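PDB 7BOB: endo-beta-mannanase from Opitutaceae bacterium TAV5, which probably hydrolyses beta-1,4-mannosidic bonds from the end of mannan-derived chains as a homotrimeric glycoside hydrolase of family 5 from the termite hindgut. Local coordinates for residues F282-T287 against Y314-F319; A165-Q170 against H395-R400; L471-D476 against A556-S561. All blocks are in the same frame, centred on the assembly; numbering follows the deposited sequence.

Contact 1 sits in the eight-stranded parallel barrel, joining the ends of its seventh and eighth strands, 277-282 and 311-316. Contact 3 belongs to the C-terminal domain, where strand 469-473 of the mixed seven-stranded sheet meets the start of helix 558-564. Contact 2 bridges the two domains, linking the start of barrel helix 168-183 to the loop between 385-389 and 406-422. Along the chain, contact 2 opens first and closes after contact 1 is complete; contact 3 follows. The centres of contacts 1 and 2 lie about 33 Å apart, those of 1 and 3 about 36 Å, and those of 2 and 3 about 27 Å. Contact 2 thus fastens the C-terminal domain to the barrel, while 1 and 3 each join parts within one domain.

Contact 1. Residues F282-T287 against Y314-F319; sequences FGTILT and YLWWCF
The indole of W316 lies along the turn that leaves strand 277-282, and it can be followed atom by atom. Its CG is anti to the backbone N (chi1 166°), and CB starts beside F282, 4.1 Å from CE1. Further out, the benzo edge drives toward the F282 ring, with W316 CE3 3.6 Å from F282 CE2; the two rings form an offset edge-to-face pair with planes at 85°. One indole face is roofed by backbone: F282 O sits over it toward the rim, and G283 CA makes a CH-pi contact 4.1 Å from the centroid of the W316 six-membered ring. At the tip, CH2 reaches T284 OG1 at 3.6 Å, near the ring plane, while the methyl of T287 borders CZ2. The T284 hydroxyl itself donates to L286 O, and T287 OG1 is bonded to K348 and E337. On the pyrrole side, W316 NE1 bonds weakly to C318 O and L338 O.

The backbones meet in a parallel bridge between F282 and W316. F282 N donates to L315 O at 3.1 Å, and W317 N donates to F282 O at 2.9 Å, approaching from above the carbonyl plane. A water then carries the link onward, accepting from I285 N and donating to W317 O. I285 and L286 also pack on Y495 of the second subunit.

The W317-C318 peptide is cis. A tryptophan with a cis peptide at the end of the eighth strand, beside the end of the seventh, is characteristic of the active-site end of family 5 (beta/alpha)8 barrels.

Contact 2. Residues A165-Q170 against H395-R400; sequences AATPAQ and HRNNHR
A capping box opens helix 168-183, and the type II turn H395-N398 from the neighbouring domain comes to rest against it. A166 leads in: its carbonyl O lies 2.9 Å from R396 NH2, oblique to the guanidinium. That group has clear bonds to backbone carbonyls of the barrel loops, NH1 to D203 O and NH2 to C163 O. T167 is the N-cap. Its OG1, placed between the backbone N and the carbonyl carbon, accepts from Q170 N at 3.1 Å, and T167 N answers by donating to Q170 OE1 at 2.9 Å, in the plane of the amide carbonyl.

P168 is the hydrophobic piece of the contact. Its CG touches R396 CB at 3.9 Å, and its CD lies over one face of the guanidinium, the arginine chain being bent at chi3 (65°). N397, with the positive phi of the turn's third residue, points its amide at the helix start, ND2 lying 3.7 Å from P168 CD. A169 adds the last link: one water accepts from A169 N at 3.1 Å and, weakly, from N397 ND2.

Contact 3. Residues L471-D476 against A556-S561; sequences LWHAPD and ADVEAS
A556 brings the chain up from strand 549-554 and presses its carbonyl against the end of the adjacent strand 469-473: the A556 O atom lies 3.2 Å from A474 CB, a tight approach. The backbones themselves are not bonded here, because A474 N, though 3.5 Å from A556 O, is badly angled for it. A474 has positive phi, as the chain turns out of the strand at this point.

D557 follows as centre of an inverse gamma turn and N-cap of helix 558-564. Its OD1 takes the A560 N-H at 3.2 Å from above the carboxylate plane, and OD2 is salt-bridged to R412. The carbonyl is gripped twice by one residue, D557 O accepting from S561 N at 2.8 Å and from S561 OG at 2.6 Å.

V558 then covers one face of the H473 ring with its CG2 methyl. This carbon sits 3.4 Å from the H473 ring centroid and 6° off the normal, a CH-pi contact almost exactly over the ring centre. W579 and Y580 also meet the imidazole with their rings.

E559 closes the grip from the edge. The chain bends at chi2, bringing OE2 into the imidazole plane, where H473 ND1 donates to it at 2.9 Å along a nearly straight N-H (164°). The carboxylate plane is tilted 47° from the ring, and ND1 meets OE2 from above that plane. S561, one turn on from D557, packs against F512.

E559 OE2 also bonds the Y580 hydroxyl, so two groups share this buried oxygen. The methyl over the face and the bond at the edge together fix the ring's rotation; ND1 carries a proton, and the adjacent carboxylate would be expected to polarise the imidazole and raise its basicity.

Contact 1. Residues F282-T287 against Y314-F319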
loop_
_atom_site.group_PDB
_atom_site.type_symbol
_atom_site.label_atom_id
_atom_site.label_comp_id
_atom_site.label_asym_id
_atom_site.label_seq_id
_atom_site.Cartn_x
_atom_site.Cartn_y
_atom_site.Cartn_z
ATOM N N PHE A 282 16.238 -23.894 -14.684
ATOM C CA PHE A 282 14.942 -23.993 -15.317
ATOM C C PHE A 282 14.310 -25.285 -14.836
ATOM O O PHE A 282 15.014 -26.239 -14.502
ATOM C CB PHE A 282 15.061 -23.954 -16.846
ATOM C CG PHE A 282 15.570 -25.223 -17.418
ATOM C CD1 PHE A 282 16.929 -25.512 -17.390
ATOM C CD2 PHE A 282 14.687 -26.161 -17.933
ATOM C CE1 PHE A 282 17.401 -26.713 -17.911
ATOM C CE2 PHE A 282 15.148 -27.361 -18.443
ATOM C CZ PHE A 282 16.509 -27.638 -18.438
ATOM N N GLY A 283 12.987 -25.310 -14.782
ATOM C CA GLY A 283 12.318 -26.498 -14.284
ATOM C C GLY A 283 10.861 -26.474 -14.661
ATOM O O GLY A 283 10.335 -25.444 -15.086
ATOM N N THR A 284 10.218 -27.633 -14.535
ATOM C CA THR A 284 8.783 -27.673 -14.781
ATOM C C THR A 284 7.960 -27.565 -13.513
ATOM O O THR A 284 6.769 -27.258 -13.606
ATOM C CB THR A 284 8.365 -28.959 -15.503
ATOM O OG1 THR A 284 8.762 -30.089 -14.715
ATOM C CG2 THR A 284 8.984 -29.028 -16.909
ATOM N N ILE A 285 8.565 -27.819 -12.342
ATOM C CA ILE A 285 7.896 -27.772 -11.040
ATOM C C ILE A 285 6.953 -28.960 -10.902
ATOM O O ILE A 285 7.096 -29.783 -9.993
ATOM C CB ILE A 285 7.140 -26.442 -10.805
ATOM C CG1 ILE A 285 8.109 -25.257 -10.865
ATOM C CG2 ILE A 285 6.390 -26.486 -9.443
ATOM C CD1 ILE A 285 9.195 -25.308 -9.758
ATOM N N LEU A 286 5.952 -29.045 -11.764
ATOM C CA LEU A 286 5.165 -30.267 -11.822
ATOM C C LEU A 286 6.020 -31.325 -12.500
ATOM O O LEU A 286 6.561 -31.082 -13.589
ATOM C CB LEU A 286 3.862 -30.037 -12.583
ATOM C CG LEU A 286 3.071 -28.789 -12.173
ATOM C CD1 LEU A 286 1.903 -28.566 -13.132
ATOM C CD2 LEU A 286 2.574 -28.858 -10.705
ATOM N N THR A 287 6.208 -32.471 -11.832
ATOM C CA THR A 287 6.993 -33.538 -12.449
ATOM C C THR A 287 6.371 -34.917 -12.234
ATOM O O THR A 287 7.063 -35.928 -12.409
ATOM C CB THR A 287 8.443 -33.571 -11.919
ATOM O OG1 THR A 287 8.433 -33.956 -10.546
ATOM C CG2 THR A 287 9.160 -32.221 -12.066
ATOM N N TYR A 314 22.557 -24.657 -19.771
ATOM C CA TYR A 314 21.241 -25.098 -19.308
ATOM C C TYR A 314 21.424 -25.994 -18.096
ATOM O O TYR A 314 22.024 -27.068 -18.208
ATOM C CB TYR A 314 20.470 -25.844 -20.415
ATOM C CG TYR A 314 20.512 -25.122 -21.740
ATOM C CD1 TYR A 314 19.465 -24.284 -22.151
ATOM C CD2 TYR A 314 21.611 -25.267 -22.582
ATOM C CE1 TYR A 314 19.529 -23.615 -23.360
ATOM C CE2 TYR A 314 21.687 -24.605 -23.770
ATOM C CZ TYR A 314 20.652 -23.780 -24.164
ATOM O OH TYR A 314 20.773 -23.142 -25.375
ATOM N N LEU A 315 20.896 -25.563 -16.954
ATOM C CA LEU A 315 20.999 -26.306 -15.702
ATOM C C LEU A 315 19.607 -26.490 -15.118
ATOM O O LEU A 315 18.920 -25.509 -14.812
ATOM C CB LEU A 315 21.910 -25.590 -14.696
ATOM C CG LEU A 315 23.337 -25.302 -15.168
ATOM C CD1 LEU A 315 24.105 -24.568 -14.088
ATOM C CD2 LEU A 315 24.029 -26.602 -15.536
ATOM N N TRP A 316 19.203 -27.741 -14.963
ATOM C CA TRP A 316 17.882 -28.069 -14.468
ATOM C C TRP A 316 17.793 -27.881 -12.951
ATOM O O TRP A 316 18.779 -28.040 -12.226
ATOM C CB TRP A 316 17.562 -29.505 -14.862
ATOM C CG TRP A 316 16.407 -30.102 -14.165
ATOM C CD1 TRP A 316 16.418 -30.769 -12.974
ATOM C CD2 TRP A 316 15.060 -30.124 -14.630
ATOM N NE1 TRP A 316 15.157 -31.209 -12.671
ATOM C CE2 TRP A 316 14.301 -30.819 -13.671
ATOM C CE3 TRP A 316 14.425 -29.635 -15.774
ATOM C CZ2 TRP A 316 12.925 -31.015 -13.806
ATOM C CZ3 TRP A 316 13.060 -29.838 -15.913
ATOM C CH2 TRP A 316 12.328 -30.530 -14.939
ATOM N N TRP A 317 16.590 -27.538 -12.474
ATOM C CA TRP A 317 16.275 -27.517 -11.043
ATOM C C TRP A 317 15.212 -28.568 -10.748
ATOM O O TRP A 317 14.099 -28.468 -11.258
ATOM C CB TRP A 317 15.760 -26.142 -10.560
ATOM C CG TRP A 317 15.727 -26.185 -9.062
ATOM C CD1 TRP A 317 14.816 -26.845 -8.274
ATOM C CD2 TRP A 317 16.723 -25.664 -8.175
ATOM N NE1 TRP A 317 15.181 -26.746 -6.943
ATOM C CE2 TRP A 317 16.343 -26.024 -6.855
ATOM C CE3 TRP A 317 17.880 -24.903 -8.360
ATOM C CZ2 TRP A 317 17.097 -25.670 -5.735
ATOM C CZ3 TRP A 317 18.640 -24.552 -7.233
ATOM C CH2 TRP A 317 18.242 -24.939 -5.947
ATOM N N CYS A 318 15.521 -29.544 -9.896
ATOM C CA CYS A 318 16.860 -29.837 -9.394
ATOM C C CYS A 318 17.091 -31.352 -9.643
ATOM O O CYS A 318 16.213 -32.040 -10.193
ATOM C CB CYS A 318 16.980 -29.463 -7.908
ATOM S SG CYS A 318 15.847 -30.429 -6.884
ATOM N N PHE A 319 18.253 -31.885 -9.258
ATOM C CA PHE A 319 18.636 -33.194 -9.780
ATOM C C PHE A 319 17.732 -34.301 -9.250
ATOM O O PHE A 319 17.237 -35.126 -10.025
ATOM C CB PHE A 319 20.093 -33.502 -9.460
ATOM C CG PHE A 319 20.602 -34.765 -10.128
ATOM C CD1 PHE A 319 20.458 -34.948 -11.506
ATOM C CD2 PHE A 319 21.188 -35.772 -9.384
ATOM C CE1 PHE A 319 20.914 -36.122 -12.132
ATOM C CE2 PHE A 319 21.659 -36.945 -9.985
ATOM C CZ PHE A 319 21.519 -37.123 -11.371
HETATM O O HOH W 1 11.305 -28.938 -11.697
#

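Contact 2. Residues A165-Q170 against H395-R400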
loop_
_atom_site.group_PDB
_atom_site.type_symbol
_atom_site.label_atom_id
_atom_site.label_comp_id
_atom_site.label_asym_id
_atom_site.label_seq_id
_atom_site.Cartn_x
_atom_site.Cartn_y
_atom_site.Cartn_z
ATOM N N ALA A 165 15.447 -3.039 1.292
ATOM C CA ALA A 165 15.932 -2.135 2.322
ATOM C C ALA A 165 17.253 -1.472 1.963
ATOM O O ALA A 165 17.600 -0.450 2.559
ATOM C CB ALA A 165 16.068 -2.895 3.643
ATOM N N ALA A 166 18.003 -2.016 1.017
ATOM C CA ALA A 166 19.242 -1.392 0.587
ATOM C C ALA A 166 18.992 -0.609 -0.689
ATOM O O ALA A 166 18.222 -1.043 -1.546
ATOM C CB ALA A 166 20.324 -2.433 0.345
ATOM N N THR A 167 19.655 0.536 -0.820
ATOM C CA THR A 167 19.536 1.295 -2.051
ATOM C C THR A 167 20.214 0.548 -3.202
ATOM O O THR A 167 21.121 -0.264 -2.980
ATOM C CB THR A 167 20.175 2.668 -1.903
ATOM O OG1 THR A 167 21.587 2.495 -1.710
ATOM C CG2 THR A 167 19.552 3.455 -0.708
ATOM N N PRO A 168 19.774 0.794 -4.445
ATOM C CA PRO A 168 20.530 0.293 -5.602
ATOM C C PRO A 168 22.018 0.630 -5.546
ATOM O O PRO A 168 22.850 -0.209 -5.903
ATOM C CB PRO A 168 19.835 0.975 -6.791
ATOM C CG PRO A 168 18.426 1.227 -6.325
ATOM C CD PRO A 168 18.551 1.524 -4.837
ATOM N N ALA A 169 22.374 1.846 -5.123
ATOM C CA ALA A 169 23.784 2.197 -4.985
ATOM C C ALA A 169 24.504 1.240 -4.034
ATOM O O ALA A 169 25.658 0.853 -4.283
ATOM C CB ALA A 169 23.921 3.644 -4.494
ATOM N N GLN A 170 23.832 0.840 -2.945
ATOM C CA GLN A 170 24.455 -0.056 -1.975
ATOM C C GLN A 170 24.581 -1.481 -2.512
ATOM O O GLN A 170 25.557 -2.180 -2.202
ATOM C CB GLN A 170 23.659 -0.048 -0.666
ATOM C CG GLN A 170 23.954 1.141 0.241
ATOM C CD GLN A 170 22.901 1.311 1.306
ATOM O OE1 GLN A 170 21.737 0.965 1.106
ATOM N NE2 GLN A 170 23.295 1.873 2.439
ATOM N N HIS A 395 13.333 2.391 -11.565
ATOM C CA HIS A 395 12.842 3.648 -11.010
ATOM C C HIS A 395 13.484 4.045 -9.683
ATOM O O HIS A 395 13.571 5.242 -9.400
ATOM C CB HIS A 395 11.320 3.584 -10.825
ATOM C CG HIS A 395 10.870 2.486 -9.907
ATOM N ND1 HIS A 395 11.044 1.148 -10.208
ATOM C CD2 HIS A 395 10.268 2.523 -8.694
ATOM C CE1 HIS A 395 10.545 0.412 -9.231
ATOM N NE2 HIS A 395 10.088 1.221 -8.291
ATOM N N ARG A 396 13.930 3.102 -8.849
ATOM C CA ARG A 396 14.370 3.484 -7.503
ATOM C C ARG A 396 15.574 4.415 -7.584
ATOM O O ARG A 396 16.586 4.076 -8.199
ATOM C CB ARG A 396 14.689 2.244 -6.674
ATOM C CG ARG A 396 13.459 1.408 -6.402
ATOM C CD ARG A 396 13.837 0.050 -5.853
ATOM N NE ARG A 396 14.478 0.153 -4.540
ATOM C CZ ARG A 396 15.023 -0.877 -3.892
ATOM N NH1 ARG A 396 14.988 -2.095 -4.430
ATOM N NH2 ARG A 396 15.604 -0.705 -2.707
ATOM N N ASN A 397 15.422 5.621 -7.027
ATOM C CA ASN A 397 16.499 6.613 -6.926
ATOM C C ASN A 397 17.063 7.007 -8.290
ATOM O O ASN A 397 18.220 7.428 -8.400
ATOM C CB ASN A 397 17.609 6.113 -6.001
ATOM C CG ASN A 397 17.131 5.985 -4.575
ATOM O OD1 ASN A 397 16.348 6.812 -4.101
ATOM N ND2 ASN A 397 17.567 4.934 -3.891
ATOM N N ASN A 398 16.243 6.884 -9.332
ATOM C CA ASN A 398 16.612 7.252 -10.700
ATOM C C ASN A 398 15.984 8.611 -11.014
ATOM O O ASN A 398 14.800 8.700 -11.350
ATOM C CB ASN A 398 16.141 6.194 -11.683
ATOM C CG ASN A 398 16.713 6.414 -13.069
ATOM O OD1 ASN A 398 17.124 7.531 -13.397
ATOM N ND2 ASN A 398 16.750 5.358 -13.890
ATOM N N HIS A 399 16.786 9.666 -10.922
ATOM C CA HIS A 399 16.306 11.030 -11.088
ATOM C C HIS A 399 16.164 11.433 -12.547
ATOM O O HIS A 399 15.715 12.554 -12.823
ATOM C CB HIS A 399 17.242 11.986 -10.352
ATOM C CG HIS A 399 17.391 11.658 -8.896
ATOM N ND1 HIS A 399 18.615 11.420 -8.305
ATOM C CD2 HIS A 399 16.465 11.505 -7.918
ATOM C CE1 HIS A 399 18.436 11.141 -7.025
ATOM N NE2 HIS A 399 17.141 11.187 -6.764
ATOM N N ARG A 400 16.513 10.553 -13.483
ATOM C CA ARG A 400 16.393 10.847 -14.904
ATOM C C ARG A 400 15.364 9.963 -15.591
ATOM O O ARG A 400 15.203 10.044 -16.816
ATOM C CB ARG A 400 17.770 10.747 -15.586
ATOM C CG ARG A 400 18.606 12.005 -15.282
ATOM C CD ARG A 400 20.048 12.026 -15.826
ATOM N NE ARG A 400 20.503 13.411 -16.067
ATOM C CZ ARG A 400 20.572 14.002 -17.267
ATOM N NH1 ARG A 400 20.238 13.333 -18.371
ATOM N NH2 ARG A 400 20.987 15.268 -17.371
HETATM O O HOH W 2 20.496 4.280 -4.633
#

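Contact 3. Residues L471-D476 against A556-S561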
loop_
_atom_site.group_PDB
_atom_site.type_symbol
_atom_site.label_atom_id
_atom_site.label_comp_id
_atom_site.label_asym_id
_atom_site.label_seq_id
_atom_site.Cartn_x
_atom_site.Cartn_y
_atom_site.Cartn_z
ATOM N N LEU A 471 6.108 1.498 -34.734
ATOM C CA LEU A 471 4.756 1.337 -34.206
ATOM C C LEU A 471 4.770 1.808 -32.751
ATOM O O LEU A 471 5.369 1.156 -31.884
ATOM C CB LEU A 471 4.284 -0.108 -34.319
ATOM C CG LEU A 471 2.916 -0.399 -33.702
ATOM C CD1 LEU A 471 1.829 0.587 -34.205
ATOM C CD2 LEU A 471 2.522 -1.824 -34.028
ATOM N N TRP A 472 4.127 2.944 -32.485
ATOM C CA TRP A 472 4.236 3.640 -31.199
ATOM C C TRP A 472 2.914 3.515 -30.451
ATOM O O TRP A 472 1.966 4.264 -30.716
ATOM C CB TRP A 472 4.607 5.102 -31.412
ATOM C CG TRP A 472 5.186 5.766 -30.200
ATOM C CD1 TRP A 472 5.073 5.357 -28.903
ATOM C CD2 TRP A 472 5.958 6.972 -30.177
ATOM N NE1 TRP A 472 5.738 6.227 -28.078
ATOM C CE2 TRP A 472 6.301 7.220 -28.834
ATOM C CE3 TRP A 472 6.391 7.869 -31.165
ATOM C CZ2 TRP A 472 7.059 8.321 -28.449
ATOM C CZ3 TRP A 472 7.152 8.959 -30.782
ATOM C CH2 TRP A 472 7.479 9.176 -29.436
ATOM N N HIS A 473 2.844 2.589 -29.503
ATOM C CA HIS A 473 1.627 2.474 -28.709
ATOM C C HIS A 473 1.686 3.475 -27.561
ATOM O O HIS A 473 2.578 3.395 -26.704
ATOM C CB HIS A 473 1.434 1.049 -28.203
ATOM C CG HIS A 473 0.889 0.123 -29.245
ATOM N ND1 HIS A 473 0.884 -1.247 -29.102
ATOM C CD2 HIS A 473 0.339 0.377 -30.458
ATOM C CE1 HIS A 473 0.342 -1.796 -30.177
ATOM N NE2 HIS A 473 0.009 -0.833 -31.019
ATOM N N ALA A 474 0.755 4.437 -27.578
ATOM C CA ALA A 474 0.481 5.412 -26.529
ATOM C C ALA A 474 1.673 6.325 -26.273
ATOM O O ALA A 474 2.319 6.207 -25.227
ATOM C CB ALA A 474 0.080 4.701 -25.235
ATOM N N PRO A 475 2.009 7.233 -27.189
ATOM C CA PRO A 475 3.066 8.205 -26.886
ATOM C C PRO A 475 2.724 8.990 -25.631
ATOM O O PRO A 475 1.559 9.158 -25.270
ATOM C CB PRO A 475 3.103 9.109 -28.124
ATOM C CG PRO A 475 1.977 8.639 -29.017
ATOM C CD PRO A 475 1.613 7.261 -28.606
ATOM N N ASP A 476 3.762 9.445 -24.948
ATOM C CA ASP A 476 3.625 9.882 -23.566
ATOM C C ASP A 476 3.335 11.376 -23.507
ATOM O O ASP A 476 4.186 12.179 -23.911
ATOM C CB ASP A 476 4.892 9.549 -22.788
ATOM C CG ASP A 476 4.887 10.092 -21.369
ATOM O OD1 ASP A 476 3.803 10.448 -20.847
ATOM O OD2 ASP A 476 5.990 10.133 -20.770
ATOM N N ALA A 556 -3.783 5.092 -27.508
ATOM C CA ALA A 556 -4.368 4.321 -26.419
ATOM C C ALA A 556 -3.289 3.399 -25.881
ATOM O O ALA A 556 -2.312 3.089 -26.571
ATOM C CB ALA A 556 -5.593 3.517 -26.860
ATOM N N ASP A 557 -3.460 2.981 -24.625
ATOM C CA ASP A 557 -2.525 2.037 -24.015
ATOM C C ASP A 557 -2.960 0.627 -24.396
ATOM O O ASP A 557 -3.679 -0.053 -23.655
ATOM C CB ASP A 557 -2.469 2.234 -22.506
ATOM C CG ASP A 557 -1.304 1.514 -21.874
ATOM O OD1 ASP A 557 -0.773 0.558 -22.505
ATOM O OD2 ASP A 557 -0.936 1.884 -20.743
ATOM N N VAL A 558 -2.474 0.174 -25.559
ATOM C CA VAL A 558 -2.916 -1.091 -26.154
ATOM C C VAL A 558 -2.684 -2.253 -25.193
ATOM O O VAL A 558 -3.613 -2.987 -24.823
ATOM C CB VAL A 558 -2.198 -1.317 -27.499
ATOM C CG1 VAL A 558 -2.576 -2.663 -28.125
ATOM C CG2 VAL A 558 -2.503 -0.167 -28.451
ATOM N N GLU A 559 -1.436 -2.431 -24.767
ATOM C CA GLU A 559 -1.114 -3.596 -23.961
ATOM C C GLU A 559 -1.862 -3.585 -22.638
ATOM O O GLU A 559 -2.342 -4.632 -22.187
ATOM C CB GLU A 559 0.394 -3.678 -23.745
ATOM C CG GLU A 559 1.136 -4.097 -25.015
ATOM C CD GLU A 559 1.349 -2.926 -25.962
ATOM O OE1 GLU A 559 1.076 -1.770 -25.571
ATOM O OE2 GLU A 559 1.811 -3.165 -27.084
ATOM N N ALA A 560 -1.994 -2.409 -22.012
ATOM C CA ALA A 560 -2.745 -2.331 -20.767
ATOM C C ALA A 560 -4.207 -2.686 -21.004
ATOM O O ALA A 560 -4.790 -3.484 -20.256
ATOM C CB ALA A 560 -2.616 -0.934 -20.145
ATOM N N SER A 561 -4.820 -2.097 -22.044
ATOM C CA SER A 561 -6.203 -2.430 -22.380
ATOM C C SER A 561 -6.386 -3.930 -22.561
ATOM O O SER A 561 -7.301 -4.527 -21.986
ATOM C CB SER A 561 -6.663 -1.682 -23.640
ATOM O OG SER A 561 -6.312 -0.308 -23.638
#